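Local coordinates for protein nucleoporin nup120 (Schizosaccharomyces pombe, PDB 4GQ2) that serves as a structural component of the nuclear pore complex, whose subunits can also dock transport factors that associate only transiently, at residues Val62-Lys67 against Asn524-Asn529; Ser71-Trp76 against Phe87-Asn92. One frame throughout, in Å; residues are numbered along the deposited sequence.

Contact 1: Val62-Lys67 against Asn524-Asn529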
ATOM      1  N   VAL A  62     -11.305  26.100  -4.388  1.00 42.73           N
ATOM      2  CA  VAL A  62      -9.993  26.315  -3.797  1.00 42.33           C
ATOM      3  C   VAL A  62      -9.539  27.748  -4.055  1.00 43.07           C
ATOM      4  O   VAL A  62      -9.675  28.267  -5.161  1.00 48.93           O
ATOM      5  CB  VAL A  62      -8.898  25.251  -4.181  1.00 42.70           C
ATOM      6  CG1 VAL A  62      -9.494  23.895  -4.540  1.00 37.70           C
ATOM      7  CG2 VAL A  62      -7.975  25.742  -5.281  1.00 38.48           C
ATOM      8  N   TYR A  63      -9.021  28.370  -3.003  1.00 42.65           N
ATOM      9  CA  TYR A  63      -8.555  29.743  -3.032  1.00 46.53           C
ATOM     10  C   TYR A  63      -7.049  29.784  -2.834  1.00 53.00           C
ATOM     11  O   TYR A  63      -6.509  29.107  -1.954  1.00 53.43           O
ATOM     12  CB  TYR A  63      -9.243  30.548  -1.925  1.00 44.51           C
ATOM     13  CG  TYR A  63      -8.753  31.966  -1.809  1.00 51.21           C
ATOM     14  CD1 TYR A  63      -9.161  32.938  -2.722  1.00 58.50           C
ATOM     15  CD2 TYR A  63      -7.875  32.342  -0.787  1.00 54.03           C
ATOM     16  CE1 TYR A  63      -8.714  34.246  -2.623  1.00 67.26           C
ATOM     17  CE2 TYR A  63      -7.422  33.646  -0.677  1.00 51.92           C
ATOM     18  CZ  TYR A  63      -7.842  34.594  -1.599  1.00 64.89           C
ATOM     19  OH  TYR A  63      -7.402  35.893  -1.505  1.00 77.02           O
ATOM     20  N   THR A  64      -6.376  30.598  -3.638  1.00 64.48           N
ATOM     21  CA  THR A  64      -4.933  30.765  -3.503  1.00 82.07           C
ATOM     22  C   THR A  64      -4.557  32.181  -3.040  1.00 77.15           C
ATOM     23  O   THR A  64      -4.941  33.171  -3.667  1.00 71.48           O
ATOM     24  CB  THR A  64      -4.185  30.344  -4.794  1.00 91.03           C
ATOM     25  OG1 THR A  64      -2.776  30.550  -4.628  1.00 96.06           O
ATOM     26  CG2 THR A  64      -4.690  31.121  -6.018  1.00 93.70           C
ATOM     27  N   SER A  65      -3.831  32.254  -1.921  1.00 82.84           N
ATOM     28  CA  SER A  65      -3.318  33.517  -1.376  1.00 87.42           C
ATOM     29  C   SER A  65      -2.017  33.862  -2.092  1.00106.13           C
ATOM     30  O   SER A  65      -0.923  33.737  -1.529  1.00102.38           O
ATOM     31  CB  SER A  65      -3.068  33.401   0.134  1.00 86.07           C
ATOM     32  OG  SER A  65      -4.174  32.841   0.818  1.00 78.47           O
ATOM     33  N   ASN A  66      -2.155  34.317  -3.336  1.00123.87           N
ATOM     34  CA  ASN A  66      -1.052  34.373  -4.303  1.00127.01           C
ATOM     35  C   ASN A  66       0.149  35.277  -3.985  1.00119.55           C
ATOM     36  O   ASN A  66       1.143  35.257  -4.714  1.00114.73           O
ATOM     37  CB  ASN A  66      -1.589  34.671  -5.716  1.00132.61           C
ATOM     38  CG  ASN A  66      -2.575  35.829  -5.744  1.00132.77           C
ATOM     39  OD1 ASN A  66      -3.530  35.873  -4.965  1.00130.49           O
ATOM     40  ND2 ASN A  66      -2.356  36.768  -6.658  1.00127.64           N
ATOM     41  N   LYS A  67       0.075  36.043  -2.897  1.00124.50           N
ATOM     42  CA  LYS A  67       1.122  37.023  -2.599  1.00149.66           C
ATOM     43  C   LYS A  67       2.006  36.690  -1.384  1.00152.93           C
ATOM     44  O   LYS A  67       3.028  37.346  -1.167  1.00158.81           O
ATOM     45  CB  LYS A  67       0.518  38.431  -2.474  1.00161.03           C
ATOM     46  CG  LYS A  67       1.142  39.472  -3.401  1.00148.93           C
ATOM     47  CD  LYS A  67       2.530  39.906  -2.950  1.00143.84           C
ATOM     48  CE  LYS A  67       3.277  40.622  -4.061  1.00138.14           C
ATOM     49  NZ  LYS A  67       4.668  40.956  -3.652  1.00140.65           N
ATOM     50  N   ASN A 524     -10.870  25.490 -10.378  1.00 43.12           N
ATOM     51  CA  ASN A 524     -10.077  26.689 -10.111  1.00 46.54           C
ATOM     52  C   ASN A 524      -8.687  26.568 -10.687  1.00 56.95           C
ATOM     53  O   ASN A 524      -7.967  25.613 -10.379  1.00 52.29           O
ATOM     54  CB  ASN A 524      -9.928  26.949  -8.610  1.00 44.80           C
ATOM     55  CG  ASN A 524     -11.247  27.169  -7.912  1.00 48.49           C
ATOM     56  OD1 ASN A 524     -11.792  26.248  -7.300  1.00 46.86           O
ATOM     57  ND2 ASN A 524     -11.767  28.395  -7.987  1.00 49.14           N
ATOM     58  N   PHE A 525      -8.310  27.540 -11.513  1.00 60.71           N
ATOM     59  CA  PHE A 525      -6.938  27.647 -11.979  1.00 55.94           C
ATOM     60  C   PHE A 525      -6.136  28.310 -10.876  1.00 54.47           C
ATOM     61  O   PHE A 525      -6.553  29.321 -10.315  1.00 58.97           O
ATOM     62  CB  PHE A 525      -6.851  28.458 -13.275  1.00 59.62           C
ATOM     63  CG  PHE A 525      -5.452  28.588 -13.818  1.00 56.36           C
ATOM     64  CD1 PHE A 525      -4.860  27.539 -14.523  1.00 59.27           C
ATOM     65  CD2 PHE A 525      -4.726  29.762 -13.637  1.00 49.01           C
ATOM     66  CE1 PHE A 525      -3.572  27.654 -15.030  1.00 48.49           C
ATOM     67  CE2 PHE A 525      -3.436  29.882 -14.138  1.00 45.49           C
ATOM     68  CZ  PHE A 525      -2.860  28.828 -14.833  1.00 48.03           C
ATOM     69  N   ASP A 526      -5.003  27.705 -10.544  1.00 56.63           N
ATOM     70  CA  ASP A 526      -4.086  28.273  -9.582  1.00 55.88           C
ATOM     71  C   ASP A 526      -2.903  28.794 -10.379  1.00 61.94           C
ATOM     72  O   ASP A 526      -2.173  28.006 -10.989  1.00 70.19           O
ATOM     73  CB  ASP A 526      -3.644  27.216  -8.568  1.00 63.67           C
ATOM     74  CG  ASP A 526      -2.713  27.770  -7.498  1.00 70.98           C
ATOM     75  OD1 ASP A 526      -2.492  28.996  -7.444  1.00 78.47           O
ATOM     76  OD2 ASP A 526      -2.202  26.968  -6.691  1.00 93.39           O
ATOM     77  N   PRO A 527      -2.729  30.129 -10.410  1.00 64.17           N
ATOM     78  CA  PRO A 527      -1.606  30.734 -11.130  1.00 71.49           C
ATOM     79  C   PRO A 527      -0.290  30.596 -10.368  1.00 68.38           C
ATOM     80  O   PRO A 527       0.777  30.561 -10.988  1.00 75.02           O
ATOM     81  CB  PRO A 527      -2.011  32.207 -11.245  1.00 75.04           C
ATOM     82  CG  PRO A 527      -2.918  32.444 -10.086  1.00 77.11           C
ATOM     83  CD  PRO A 527      -3.616  31.141  -9.804  1.00 68.72           C
ATOM     84  N   SER A 528      -0.378  30.526  -9.039  1.00 65.13           N
ATOM     85  CA  SER A 528       0.780  30.329  -8.169  1.00 79.86           C
ATOM     86  C   SER A 528       1.505  29.036  -8.536  1.00 80.65           C
ATOM     87  O   SER A 528       2.714  29.040  -8.771  1.00 95.18           O
ATOM     88  CB  SER A 528       0.344  30.312  -6.701  1.00 89.64           C
ATOM     89  OG  SER A 528       1.406  29.922  -5.851  1.00 98.41           O
ATOM     90  N   ASN A 529       0.753  27.940  -8.579  1.00 89.22           N
ATOM     91  CA  ASN A 529       1.207  26.700  -9.200  1.00 83.40           C
ATOM     92  C   ASN A 529       0.971  26.791 -10.705  1.00 77.61           C
ATOM     93  O   ASN A 529       0.655  27.856 -11.226  1.00 89.72           O
ATOM     94  CB  ASN A 529       0.449  25.506  -8.610  1.00 77.84           C
ATOM     95  CG  ASN A 529       0.796  25.252  -7.152  1.00 98.88           C
ATOM     96  OD1 ASN A 529       1.948  24.982  -6.819  1.00 84.67           O
ATOM     97  ND2 ASN A 529      -0.205  25.325  -6.276  1.00 86.90           N
TER
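Within the beta-propeller domain, the outermost strand of one sheet, 59-64, runs up against the outermost strand of another, 520-525, and the contact continues into the turn that follows the latter. Val62 CA and Asn524 CA, the nearest such pair, are 6.3 Å apart, so every link involves at least one side chain. Asn524 folds its amide back beside its own backbone N (chi1 -61°), which brings OD1 within 3.0 Å of Val62 N. The N-H points almost straight at the oxygen, at 166°, yet it meets the carbonyl from above its plane. Asparagine suits the place because it offers an acceptor to a backbone N-H that points out from the edge of its sheet. Val62 turns one methyl to the same residue, CG2 lying 4.0 Å from Asn524 CB, while its side chain also packs on Tyr533 and Asn535 of the sheet of Asn524.

Two residues on, Thr64 uses both its branches. With OG1 anti to the backbone N, the hydroxyl makes a weak bond of 3.2 Å to Asp526 OD1. CG2 takes the crowded position between N and carbonyl carbon and rests 3.9 Å from Pro527 CD, the ring carbon bonded to the proline N. Asp526 CG is itself anti to its backbone N (chi1 -178°), which sends the carboxylate between turn and strand. OD1 also takes a weak bond from Ser528 N, and Thr73 OG1 is hydrogen-bonded to OD2. An aspartate can serve so many neighbours because both of its oxygens accept, and their donors probably help stabilise its negative charge. The shortest bond here runs from Asn529 ND2 to Asp526 OD2, 2.6 Å, and arrives from above the carboxylate plane.

Contact 2: Ser71-Trp76 against Phe87-Asn92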
ATOM      1  N   SER A  71       2.652  31.007  -1.606  1.00 80.49           N
ATOM      2  CA  SER A  71       1.188  30.918  -1.588  1.00 86.96           C
ATOM      3  C   SER A  71       0.642  29.713  -0.825  1.00 82.06           C
ATOM      4  O   SER A  71       1.154  28.599  -0.950  1.00 89.88           O
ATOM      5  CB  SER A  71       0.642  30.880  -3.014  1.00 82.68           C
ATOM      6  OG  SER A  71       1.234  31.879  -3.822  1.00 93.04           O
ATOM      7  N   GLN A  72      -0.398  29.946  -0.033  1.00 71.88           N
ATOM      8  CA  GLN A  72      -1.182  28.848   0.513  1.00 80.46           C
ATOM      9  C   GLN A  72      -2.392  28.622  -0.389  1.00 66.95           C
ATOM     10  O   GLN A  72      -3.033  29.577  -0.831  1.00 54.13           O
ATOM     11  CB  GLN A  72      -1.607  29.110   1.961  1.00 84.66           C
ATOM     12  CG  GLN A  72      -1.901  27.828   2.733  1.00 90.06           C
ATOM     13  CD  GLN A  72      -1.819  27.986   4.244  1.00 85.64           C
ATOM     14  OE1 GLN A  72      -2.056  29.067   4.787  1.00 88.79           O
ATOM     15  NE2 GLN A  72      -1.486  26.895   4.932  1.00 66.13           N
ATOM     16  N   THR A  73      -2.671  27.353  -0.682  1.00 53.10           N
ATOM     17  CA  THR A  73      -3.781  26.977  -1.548  1.00 48.63           C
ATOM     18  C   THR A  73      -4.734  26.099  -0.746  1.00 44.59           C
ATOM     19  O   THR A  73      -4.381  25.000  -0.321  1.00 47.18           O
ATOM     20  CB  THR A  73      -3.292  26.268  -2.829  1.00 49.60           C
ATOM     21  OG1 THR A  73      -2.306  27.079  -3.482  1.00 61.23           O
ATOM     22  CG2 THR A  73      -4.437  26.036  -3.787  1.00 42.42           C
ATOM     23  N   LEU A  74      -5.939  26.611  -0.528  1.00 44.58           N
ATOM     24  CA  LEU A  74      -6.872  26.008   0.410  1.00 40.65           C
ATOM     25  C   LEU A  74      -8.139  25.516  -0.259  1.00 43.63           C
ATOM     26  O   LEU A  74      -8.748  26.222  -1.060  1.00 39.65           O
ATOM     27  CB  LEU A  74      -7.219  27.005   1.519  1.00 40.78           C
ATOM     28  CG  LEU A  74      -6.043  27.550   2.341  1.00 45.24           C
ATOM     29  CD1 LEU A  74      -6.537  28.611   3.315  1.00 41.36           C
ATOM     30  CD2 LEU A  74      -5.303  26.430   3.075  1.00 40.83           C
ATOM     31  N   ARG A  75      -8.540  24.302   0.088  1.00 37.74           N
ATOM     32  CA  ARG A  75      -9.750  23.736  -0.455  1.00 40.13           C
ATOM     33  C   ARG A  75     -10.844  23.696   0.603  1.00 38.68           C
ATOM     34  O   ARG A  75     -10.699  23.048   1.643  1.00 41.59           O
ATOM     35  CB  ARG A  75      -9.471  22.349  -1.041  1.00 43.07           C
ATOM     36  CG  ARG A  75     -10.669  21.421  -1.131  1.00 35.22           C
ATOM     37  CD  ARG A  75     -11.678  21.839  -2.187  1.00 34.19           C
ATOM     38  NE  ARG A  75     -12.909  21.081  -1.980  1.00 37.13           N
ATOM     39  CZ  ARG A  75     -13.280  20.032  -2.704  1.00 36.06           C
ATOM     40  NH1 ARG A  75     -12.536  19.622  -3.727  1.00 31.34           N
ATOM     41  NH2 ARG A  75     -14.405  19.394  -2.403  1.00 33.88           N
ATOM     42  N   TRP A  76     -11.934  24.408   0.322  1.00 37.66           N
ATOM     43  CA  TRP A  76     -13.083  24.459   1.215  1.00 33.62           C
ATOM     44  C   TRP A  76     -14.203  23.642   0.671  1.00 35.64           C
ATOM     45  O   TRP A  76     -14.364  23.516  -0.543  1.00 37.02           O
ATOM     46  CB  TRP A  76     -13.552  25.893   1.436  1.00 39.49           C
ATOM     47  CG  TRP A  76     -13.963  26.627   0.178  1.00 37.72           C
ATOM     48  CD1 TRP A  76     -13.150  27.366  -0.673  1.00 37.05           C
ATOM     49  CD2 TRP A  76     -15.312  26.736  -0.399  1.00 31.67           C
ATOM     50  NE1 TRP A  76     -13.877  27.904  -1.708  1.00 37.85           N
ATOM     51  CE2 TRP A  76     -15.176  27.569  -1.605  1.00 35.02           C
ATOM     52  CE3 TRP A  76     -16.567  26.252  -0.054  1.00 33.10           C
ATOM     53  CZ2 TRP A  76     -16.266  27.881  -2.418  1.00 33.62           C
ATOM     54  CZ3 TRP A  76     -17.666  26.578  -0.877  1.00 35.81           C
ATOM     55  CH2 TRP A  76     -17.517  27.369  -2.030  1.00 30.23           C
ATOM     56  N   PHE A  87      -9.031  22.128   3.800  1.00 35.55           N
ATOM     57  CA  PHE A  87      -7.831  21.323   3.611  1.00 34.29           C
ATOM     58  C   PHE A  87      -6.771  22.113   2.839  1.00 35.43           C
ATOM     59  O   PHE A  87      -7.071  22.737   1.822  1.00 39.53           O
ATOM     60  CB  PHE A  87      -8.178  20.062   2.825  1.00 32.81           C
ATOM     61  CG  PHE A  87      -8.889  19.004   3.629  1.00 33.66           C
ATOM     62  CD1 PHE A  87     -10.224  19.155   3.995  1.00 31.99           C
ATOM     63  CD2 PHE A  87      -8.225  17.829   3.989  1.00 31.05           C
ATOM     64  CE1 PHE A  87     -10.883  18.161   4.723  1.00 38.58           C
ATOM     65  CE2 PHE A  87      -8.873  16.837   4.714  1.00 35.50           C
ATOM     66  CZ  PHE A  87     -10.210  16.999   5.076  1.00 38.86           C
ATOM     67  N   ASP A  88      -5.533  22.085   3.321  1.00 35.86           N
ATOM     68  CA  ASP A  88      -4.412  22.669   2.587  1.00 35.56           C
ATOM     69  C   ASP A  88      -4.054  21.763   1.404  1.00 39.85           C
ATOM     70  O   ASP A  88      -3.720  20.591   1.583  1.00 34.61           O
ATOM     71  CB  ASP A  88      -3.205  22.867   3.509  1.00 32.51           C
ATOM     72  CG  ASP A  88      -2.024  23.544   2.812  1.00 42.77           C
ATOM     73  OD1 ASP A  88      -2.019  23.628   1.569  1.00 47.78           O
ATOM     74  OD2 ASP A  88      -1.087  23.992   3.507  1.00 51.74           O
ATOM     75  N   VAL A  89      -4.128  22.309   0.195  1.00 39.41           N
ATOM     76  CA  VAL A  89      -3.860  21.529  -1.011  1.00 38.62           C
ATOM     77  C   VAL A  89      -2.692  22.106  -1.803  1.00 40.59           C
ATOM     78  O   VAL A  89      -2.577  21.864  -3.009  1.00 33.63           O
ATOM     79  CB  VAL A  89      -5.114  21.400  -1.907  1.00 39.14           C
ATOM     80  CG1 VAL A  89      -6.226  20.665  -1.171  1.00 33.92           C
ATOM     81  CG2 VAL A  89      -5.601  22.773  -2.365  1.00 37.26           C
ATOM     82  N   SER A  90      -1.829  22.859  -1.115  1.00 43.14           N
ATOM     83  CA  SER A  90      -0.658  23.492  -1.735  1.00 43.20           C
ATOM     84  C   SER A  90       0.250  22.455  -2.369  1.00 49.69           C
ATOM     85  O   SER A  90       0.547  21.434  -1.756  1.00 44.44           O
ATOM     86  CB  SER A  90       0.154  24.277  -0.704  1.00 38.12           C
ATOM     87  OG  SER A  90      -0.684  25.076   0.108  1.00 48.42           O
ATOM     88  N   LEU A  91       0.687  22.733  -3.596  1.00 63.16           N
ATOM     89  CA  LEU A  91       1.603  21.864  -4.340  1.00 59.44           C
ATOM     90  C   LEU A  91       3.049  22.339  -4.247  1.00 66.70           C
ATOM     91  O   LEU A  91       3.978  21.529  -4.318  1.00 72.66           O
ATOM     92  CB  LEU A  91       1.177  21.768  -5.812  1.00 54.64           C
ATOM     93  CG  LEU A  91       0.412  20.531  -6.306  1.00 49.18           C
ATOM     94  CD1 LEU A  91      -0.383  19.874  -5.197  1.00 51.22           C
ATOM     95  CD2 LEU A  91      -0.499  20.869  -7.480  1.00 40.33           C
ATOM     96  N   ASN A  92       3.229  23.652  -4.094  1.00 79.80           N
ATOM     97  CA  ASN A  92       4.556  24.260  -3.968  1.00 76.77           C
ATOM     98  C   ASN A  92       5.172  24.005  -2.601  1.00 60.37           C
ATOM     99  O   ASN A  92       4.459  23.780  -1.620  1.00 62.50           O
ATOM    100  CB  ASN A  92       4.490  25.769  -4.217  1.00 94.31           C
ATOM    101  CG  ASN A  92       4.149  26.115  -5.655  1.00 94.49           C
ATOM    102  OD1 ASN A  92       4.684  25.527  -6.599  1.00 88.77           O
ATOM    103  ND2 ASN A  92       3.253  27.082  -5.829  1.00 93.14           N
TER
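Asp88 OD1 is gripped twice by one residue: Ser90 N reaches it at 2.8 Å, closing an Asx turn, and Ser90 OG donates to its syn lone pair at a very short 2.5 Å. Asp88 CG lies anti to the backbone N (chi1 -177°), which leaves the other oxygen turned toward Gln72. The extended Gln72 chain delivers NE2 to Asp88 OD2 at 3.3 Å, nearly straight at 173° but from above the carboxylate plane; Ser99 OG is a second partner of OD2. Ser90 fits here because its small hydroxyl both gives and takes: while donating to Asp88, Ser90 OG accepts from Thr73 N at 3.1 Å, standing in for a backbone carbonyl where the chain leaves the strand.

Next to it, Val89 N binds Thr73 O nearly along the C=O axis, and Arg75 and Phe87 exchange two backbone bonds, Arg75 N to Phe87 O measuring 2.8 Å. On the face that carries Arg75, Val89 CG2 touches Thr73 CG2 as the side chains cross at about a right angle, and Val89 CG1 lies 3.7 Å from Arg75 CB. Beyond that stem the Arg75 chain bends at chi2, and its guanidinium bonds to Ser77 OG and to the carbonyls of Tyr536 and Lys539. Backbone pairing finished by an Asx turn makes this the open end of an antiparallel beta hairpin, strands 73-79 and 83-88, within a propeller sheet.

Strand 73-79 links the two contacts: it pairs with 83-88 in contact 2 and, on its other side, with the strand 59-64 that carries contact 1. Tyr63 N meets Leu74 O at 2.9 Å there, a probable backbone hydrogen bond, and the centres of the contacts lie about 8 Å apart. Contact 2 therefore joins strands within one sheet, whereas contact 1 ties that sheet's edge to strand 520-525, some 460 residues further along the chain, the edge of a second sheet. The turn at 526-529 reaches both, since Ser528 OG lies 2.8 Å from Ser71 OG, probably hydrogen-bonded. Both contacts lie in the same beta-propeller domain, consistent with the protein's structural role in the pore.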